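Local coordinates for carbohydrate deacetylase (Enterococcus faecalis, PDB 2I5I), which probably removes acetyl groups from acetylated carbohydrates, as a magnesium-dependent member of the YdjC family, in the breakdown of oligosaccharides, at residues G15-P18 with A19-Q22; A48-S51 with A52-A56; A112-I115 with S116-S120. All blocks are in the same frame, centred on the assembly; numbering follows the deposited sequence.

Contact 1 (G15-P18 with A19-Q22)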
loop_
_atom_site.group_PDB
_atom_site.type_symbol
_atom_site.label_atom_id
_atom_site.label_comp_id
_atom_site.label_asym_id
_atom_site.label_seq_id
_atom_site.Cartn_x
_atom_site.Cartn_y
_atom_site.Cartn_z
ATOM N N GLY A 15 11.524 17.337 -4.488
ATOM C CA GLY A 15 12.469 16.995 -3.455
ATOM C C GLY A 15 13.251 18.166 -2.898
ATOM O O GLY A 15 14.095 17.965 -2.022
ATOM N N TYR A 16 12.998 19.378 -3.384
ATOM C CA TYR A 16 13.705 20.557 -2.910
ATOM C C TYR A 16 13.495 20.703 -1.408
ATOM O O TYR A 16 14.424 20.764 -0.598
ATOM C CB TYR A 16 13.231 21.769 -3.690
ATOM C CG TYR A 16 14.066 23.022 -3.602
ATOM C CD1 TYR A 16 15.366 23.020 -3.112
ATOM C CD2 TYR A 16 13.521 24.225 -4.025
ATOM C CE1 TYR A 16 16.083 24.199 -3.055
ATOM C CE2 TYR A 16 14.242 25.407 -3.973
ATOM C CZ TYR A 16 15.525 25.384 -3.482
ATOM O OH TYR A 16 16.248 26.562 -3.428
ATOM N N THR A 17 12.223 20.784 -1.020
ATOM C CA THR A 17 11.838 20.776 0.394
ATOM C C THR A 17 10.529 20.000 0.550
ATOM O O THR A 17 9.788 19.824 -0.425
ATOM C CB THR A 17 11.755 22.170 1.018
ATOM O OG1 THR A 17 10.401 22.610 1.110
ATOM C CG2 THR A 17 12.359 23.324 0.203
ATOM N N PRO A 18 10.217 19.513 1.741
ATOM C CA PRO A 18 8.951 18.778 1.934
ATOM C C PRO A 18 7.707 19.471 1.405
ATOM O O PRO A 18 6.846 18.829 0.814
ATOM C CB PRO A 18 8.892 18.653 3.476
ATOM C CG PRO A 18 10.347 18.505 3.824
ATOM C CD PRO A 18 10.996 19.586 2.971
ATOM N N ALA A 19 7.522 20.778 1.576
ATOM C CA ALA A 19 6.358 21.471 1.081
ATOM C C ALA A 19 6.370 21.713 -0.431
ATOM O O ALA A 19 5.321 21.768 -1.057
ATOM C CB ALA A 19 6.199 22.841 1.748
ATOM N N VAL A 20 7.563 21.874 -1.001
ATOM C CA VAL A 20 7.646 21.955 -2.455
ATOM C C VAL A 20 7.147 20.618 -3.009
ATOM O O VAL A 20 6.239 20.628 -3.828
ATOM C CB VAL A 20 9.064 22.269 -2.951
ATOM C CG1 VAL A 20 9.117 22.097 -4.472
ATOM C CG2 VAL A 20 9.493 23.676 -2.573
ATOM N N THR A 21 7.696 19.504 -2.543
ATOM C CA THR A 21 7.286 18.169 -2.986
ATOM C C THR A 21 5.773 18.006 -2.909
ATOM O O THR A 21 5.090 17.526 -3.815
ATOM C CB THR A 21 7.996 17.099 -2.161
ATOM O OG1 THR A 21 9.412 17.147 -2.512
ATOM C CG2 THR A 21 7.516 15.683 -2.431
ATOM N N GLN A 22 5.168 18.428 -1.788
ATOM C CA GLN A 22 3.712 18.196 -1.712
ATOM C C GLN A 22 2.921 19.181 -2.564
ATOM O O GLN A 22 1.846 18.876 -3.080
ATOM C CB GLN A 22 3.244 18.247 -0.259
ATOM C CG GLN A 22 3.808 17.143 0.626
ATOM C CD GLN A 22 3.392 15.765 0.150
ATOM O OE1 GLN A 22 2.259 15.564 -0.263
ATOM N NE2 GLN A 22 4.265 14.762 0.233
HETATM O O HOH W 1 6.848 15.958 1.344
#
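G15 and T21 meet where a loop turns into a helix: the backbone N of G15 donates to T21 OG1 at 2.9 Å, bent to 136° at the hydrogen. T21 OG1 can accept because it stands beside its own backbone N, opposite the carbonyl carbon (chi1 -68°), which brings it back over the incoming loop. T17 is the N-cap, and its carbonyl accepts the first regular helical bond, T21 N to T17 O at 3.0 Å and almost straight. In the conformer given, T17 OG1 bonds to D219. V20 sets CG1 4.2 Å from CB of Y16, whose side chain lies about 5 Å from that of H130, a predicted magnesium ligand. The next carbonyl, P18 O, takes the N-H of Q22 at 3.1 Å and a water that also accepts from Q22 NE2; the bend at chi2 (-62°) brings NE2 within range of this water, while its stronger partner is S51 OG of helix 45-55. The N-terminal end of helix 18-29 is thus fixed to the loop after strand 13-14, with helix 220-225 against Y16, T17 and P18, and with P18, A19 and Q22 packing on a second subunit.

Contact 2 (A48-S51 with A52-A56)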
loop_
_atom_site.group_PDB
_atom_site.type_symbol
_atom_site.label_atom_id
_atom_site.label_comp_id
_atom_site.label_asym_id
_atom_site.label_seq_id
_atom_site.Cartn_x
_atom_site.Cartn_y
_atom_site.Cartn_z
ATOM N N ALA A 48 10.997 12.359 -0.914
ATOM C CA ALA A 48 10.136 12.814 -1.994
ATOM C C ALA A 48 9.783 11.679 -2.935
ATOM O O ALA A 48 8.650 11.483 -3.396
ATOM C CB ALA A 48 10.827 13.956 -2.737
HETATM N N MSE A 49 10.786 10.851 -3.262
HETATM C CA MSE A 49 10.529 9.780 -4.212
HETATM C C MSE A 49 9.608 8.735 -3.598
HETATM O O MSE A 49 8.745 8.166 -4.263
HETATM C CB MSE A 49 11.885 9.207 -4.673
HETATM C CG MSE A 49 12.700 10.240 -5.443
HETATM SE SE MSE A 49 12.007 10.724 -7.039
HETATM C CE MSE A 49 11.955 9.132 -7.861
ATOM N N GLU A 50 9.753 8.505 -2.289
ATOM C CA GLU A 50 8.817 7.618 -1.587
ATOM C C GLU A 50 7.402 8.188 -1.601
ATOM O O GLU A 50 6.421 7.474 -1.875
ATOM C CB GLU A 50 9.291 7.422 -0.143
ATOM C CG GLU A 50 8.366 6.683 0.798
ATOM C CD GLU A 50 7.892 5.331 0.326
ATOM O OE1 GLU A 50 8.518 4.708 -0.557
ATOM O OE2 GLU A 50 6.858 4.873 0.862
ATOM N N SER A 51 7.236 9.464 -1.321
ATOM C CA SER A 51 5.898 10.072 -1.337
ATOM C C SER A 51 5.239 9.933 -2.692
ATOM O O SER A 51 4.062 9.642 -2.925
ATOM C CB SER A 51 6.006 11.545 -0.933
ATOM O OG SER A 51 4.746 12.169 -0.859
ATOM N N ALA A 52 6.082 10.138 -3.731
ATOM C CA ALA A 52 5.510 9.947 -5.072
ATOM C C ALA A 52 5.036 8.526 -5.299
ATOM O O ALA A 52 3.978 8.295 -5.887
ATOM C CB ALA A 52 6.558 10.376 -6.108
ATOM N N ARG A 53 5.833 7.563 -4.871
ATOM C CA ARG A 53 5.511 6.168 -5.066
ATOM C C ARG A 53 4.158 5.820 -4.428
ATOM O O ARG A 53 3.395 5.086 -5.014
ATOM C CB ARG A 53 6.566 5.262 -4.445
ATOM C CG ARG A 53 6.304 3.780 -4.581
ATOM C CD ARG A 53 7.343 2.940 -3.843
ATOM N NE ARG A 53 7.199 3.051 -2.394
ATOM C CZ ARG A 53 6.489 2.263 -1.603
ATOM N NH1 ARG A 53 5.797 1.228 -2.063
ATOM N NH2 ARG A 53 6.465 2.514 -0.300
ATOM N N ILE A 54 3.958 6.386 -3.237
ATOM C CA ILE A 54 2.732 5.928 -2.552
ATOM C C ILE A 54 1.567 6.852 -2.815
ATOM O O ILE A 54 0.433 6.344 -2.796
ATOM C CB ILE A 54 2.966 5.756 -1.049
ATOM C CG1 ILE A 54 3.154 7.046 -0.265
ATOM C CG2 ILE A 54 4.159 4.829 -0.821
ATOM C CD1 ILE A 54 3.330 6.830 1.228
ATOM N N SER A 55 1.800 8.138 -3.040
ATOM C CA SER A 55 0.683 9.070 -3.185
ATOM C C SER A 55 0.572 9.728 -4.552
ATOM O O SER A 55 -0.474 10.344 -4.830
ATOM C CB SER A 55 0.781 10.107 -2.051
ATOM O OG SER A 55 1.652 11.159 -2.336
ATOM N N ALA A 56 1.554 9.614 -5.451
ATOM C CA ALA A 56 1.442 10.155 -6.806
ATOM C C ALA A 56 2.003 9.185 -7.844
ATOM O O ALA A 56 2.889 9.570 -8.611
ATOM C CB ALA A 56 2.176 11.487 -6.903
#
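An i to i+3 salt bridge, E50 with R53, and a bond from the S55 hydroxyl to the backbone carbonyl of S51, four residues earlier, mark this as a local contact along the last turns of helix 45-55, the crossover helix of a beta-alpha-beta unit between parallel strands 35-38 and 60-65. The arginine grips the carboxylate side-on with two nitrogens, one to each oxygen: R53 NE donates to E50 OE1 at 2.8 Å and R53 NH2 to E50 OE2 at 2.7 Å. OE2 uses its syn lone pair; OE1 is met on its syn side but 28° out of the carboxylate plane, in keeping with the tilt between the two flat groups. Both side chains leave the helix with CG opposite the backbone N and then bend, E50 at chi2 (53°) and R53 at chi3 (71°), which swings their charged ends together. I54 closes one side of the pair, its CG2 lying over a guanidinium face near the rim and 3.2 Å from E50 OE2. The twin bonds probably hold the guanidinium against rotation.

On another side of the helix, S51 O accepts twice from S55. The backbone N of S55 comes to S51 O at 2.7 Å, and S55 OG reaches the same S51 O at 2.9 Å from well above the carbonyl plane. A56 then departs from helical geometry, although its N still bonds to A52 O. S51 OG itself is bound by Q22. Around the helix, A48 and A52 touch F14 of strand 13-14, M49 and A52 rest on I61 of strand 60-65, and S51, S55 and A56 lie against I25 of helix 18-29, while I54 meets I54 of a second subunit and R53 packs on P57 of a third.

Contact 3 (A112-I115 with S116-S120); sequences AQII and SFMKS
The carbonyl oxygen of A112 is gripped twice by S116, one turn further along helix 103-117. S116 OG donates to A112 O at 2.8 Å and S116 N donates to the same A112 O at 2.9 Å, and the two reach it from opposite faces of the carbonyl plane. The hydroxyl can fold back because OG sits beside the serine's own backbone N (chi1 -63°); this bond gives the buried hydroxyl a partner within its own helix, the back-bond of a helical serine to the carbonyl four residues earlier. Regular bonds follow, F117 N to Q113 O at 3.0 Å and M118 N to I114 O at 3.2 Å, before the pattern slackens: K119 N reaches I115 O only weakly, at 3.4 Å. F117 O then takes over as a double acceptor, bound by both N and OG of S120, with S120 OG 2.8 Å from F117 O.

Among the side chains, selenomethionine M118 bends at chi3 (-41°), leaving its CE 4.4 Å from I114 CG2. The F117 ring meets that of F45, with about 50° between their planes. The Q113 amide is held through NE2 by E109, one turn earlier on the same helix, and through OE1 by the backbone N of T66. This end of the helix, with the turn after it, rests on strand 60-65 through Q113, I114 and F117, on helix 138-151 through I114 and I115, and on helix 45-55 through F117 and S120; A112, I115, M118 and K119 pack on a third subunit.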
loop_
_atom_site.group_PDB
_atom_site.type_symbol
_atom_site.label_atom_id
_atom_site.label_comp_id
_atom_site.label_asym_id
_atom_site.label_seq_id
_atom_site.Cartn_x
_atom_site.Cartn_y
_atom_site.Cartn_z
ATOM N N ALA A 112 27.445 11.555 -11.219
ATOM C CA ALA A 112 27.175 11.195 -9.831
ATOM C C ALA A 112 25.736 11.529 -9.438
ATOM O O ALA A 112 25.101 10.778 -8.697
ATOM C CB ALA A 112 28.158 11.933 -8.939
ATOM N N GLN A 113 25.211 12.650 -9.933
ATOM C CA GLN A 113 23.847 13.042 -9.579
ATOM C C GLN A 113 22.838 12.088 -10.181
ATOM O O GLN A 113 21.763 11.809 -9.660
ATOM C CB GLN A 113 23.561 14.481 -10.029
ATOM C CG GLN A 113 24.175 15.482 -9.043
ATOM C CD GLN A 113 24.062 16.922 -9.502
ATOM O OE1 GLN A 113 23.107 17.366 -10.150
ATOM N NE2 GLN A 113 25.064 17.729 -9.153
ATOM N N ILE A 114 23.198 11.547 -11.341
ATOM C CA ILE A 114 22.272 10.631 -12.010
ATOM C C ILE A 114 22.275 9.309 -11.278
ATOM O O ILE A 114 21.219 8.734 -11.025
ATOM C CB ILE A 114 22.629 10.449 -13.497
ATOM C CG1 ILE A 114 22.337 11.708 -14.306
ATOM C CG2 ILE A 114 21.945 9.220 -14.063
ATOM C CD1 ILE A 114 22.950 11.715 -15.695
ATOM N N ILE A 115 23.471 8.838 -10.919
ATOM C CA ILE A 115 23.561 7.593 -10.151
ATOM C C ILE A 115 22.840 7.717 -8.810
ATOM O O ILE A 115 22.193 6.777 -8.357
ATOM C CB ILE A 115 25.023 7.206 -9.934
ATOM C CG1 ILE A 115 25.621 6.676 -11.263
ATOM C CG2 ILE A 115 25.239 6.228 -8.819
ATOM C CD1 ILE A 115 26.751 7.580 -11.666
ATOM N N SER A 116 22.939 8.892 -8.211
ATOM C CA SER A 116 22.294 9.184 -6.943
ATOM C C SER A 116 20.769 9.123 -7.104
ATOM O O SER A 116 20.134 8.540 -6.235
ATOM C CB SER A 116 22.721 10.526 -6.383
ATOM O OG SER A 116 24.109 10.516 -6.098
ATOM N N PHE A 117 20.228 9.700 -8.165
ATOM C CA PHE A 117 18.804 9.559 -8.438
ATOM C C PHE A 117 18.410 8.086 -8.389
ATOM O O PHE A 117 17.370 7.737 -7.812
ATOM C CB PHE A 117 18.441 10.135 -9.804
ATOM C CG PHE A 117 16.979 10.141 -10.200
ATOM C CD1 PHE A 117 16.269 9.061 -10.662
ATOM C CD2 PHE A 117 16.277 11.338 -10.072
ATOM C CE1 PHE A 117 14.920 9.084 -10.965
ATOM C CE2 PHE A 117 14.931 11.405 -10.379
ATOM C CZ PHE A 117 14.249 10.290 -10.820
HETATM N N MSE A 118 19.197 7.260 -9.079
HETATM C CA MSE A 118 18.761 5.869 -9.260
HETATM C C MSE A 118 18.848 5.071 -7.962
HETATM O O MSE A 118 18.375 3.936 -7.907
HETATM C CB MSE A 118 19.507 5.197 -10.436
HETATM C CG MSE A 118 18.978 5.769 -11.753
HETATM SE SE MSE A 118 19.674 5.127 -13.307
HETATM C CE MSE A 118 21.369 5.008 -12.875
ATOM N N LYS A 119 19.392 5.631 -6.895
ATOM C CA LYS A 119 19.314 5.021 -5.560
ATOM C C LYS A 119 17.862 4.978 -5.075
ATOM O O LYS A 119 17.532 4.218 -4.157
ATOM C CB LYS A 119 20.213 5.767 -4.575
ATOM C CG LYS A 119 21.699 5.544 -4.853
ATOM C CD LYS A 119 22.613 6.176 -3.815
ATOM C CE LYS A 119 23.960 6.498 -4.448
ATOM N NZ LYS A 119 24.879 7.174 -3.494
ATOM N N SER A 120 16.990 5.743 -5.717
ATOM C CA SER A 120 15.554 5.698 -5.471
ATOM C C SER A 120 14.906 4.415 -5.977
ATOM O O SER A 120 13.700 4.181 -5.814
ATOM C CB SER A 120 14.952 6.927 -6.154
ATOM O OG SER A 120 14.789 6.705 -7.544
#

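In the fold
Followed from the N terminus, the three contacts come in series, none enclosing or crossing another, and each joins consecutive segments, through residues mostly three to five apart, instead of closing a long loop. Contact 1 starts helix 18-29, contact 2 finishes helix 45-55, and contact 3 lies at the far end of helix 103-117. Contacts 1 and 2 touch, their centres 11 Å apart, through a probable Q22 to S51 hydrogen bond and packing of A48 on G15 and T21. Contact 2 also meets contact 3, where M49 packs on F117 and S120. Helix 45-55 therefore links the other two, whose nearest atoms remain about 9 Å apart. The principle illustrated is that local helix-end contacts can also connect neighbouring helices around a parallel sheet.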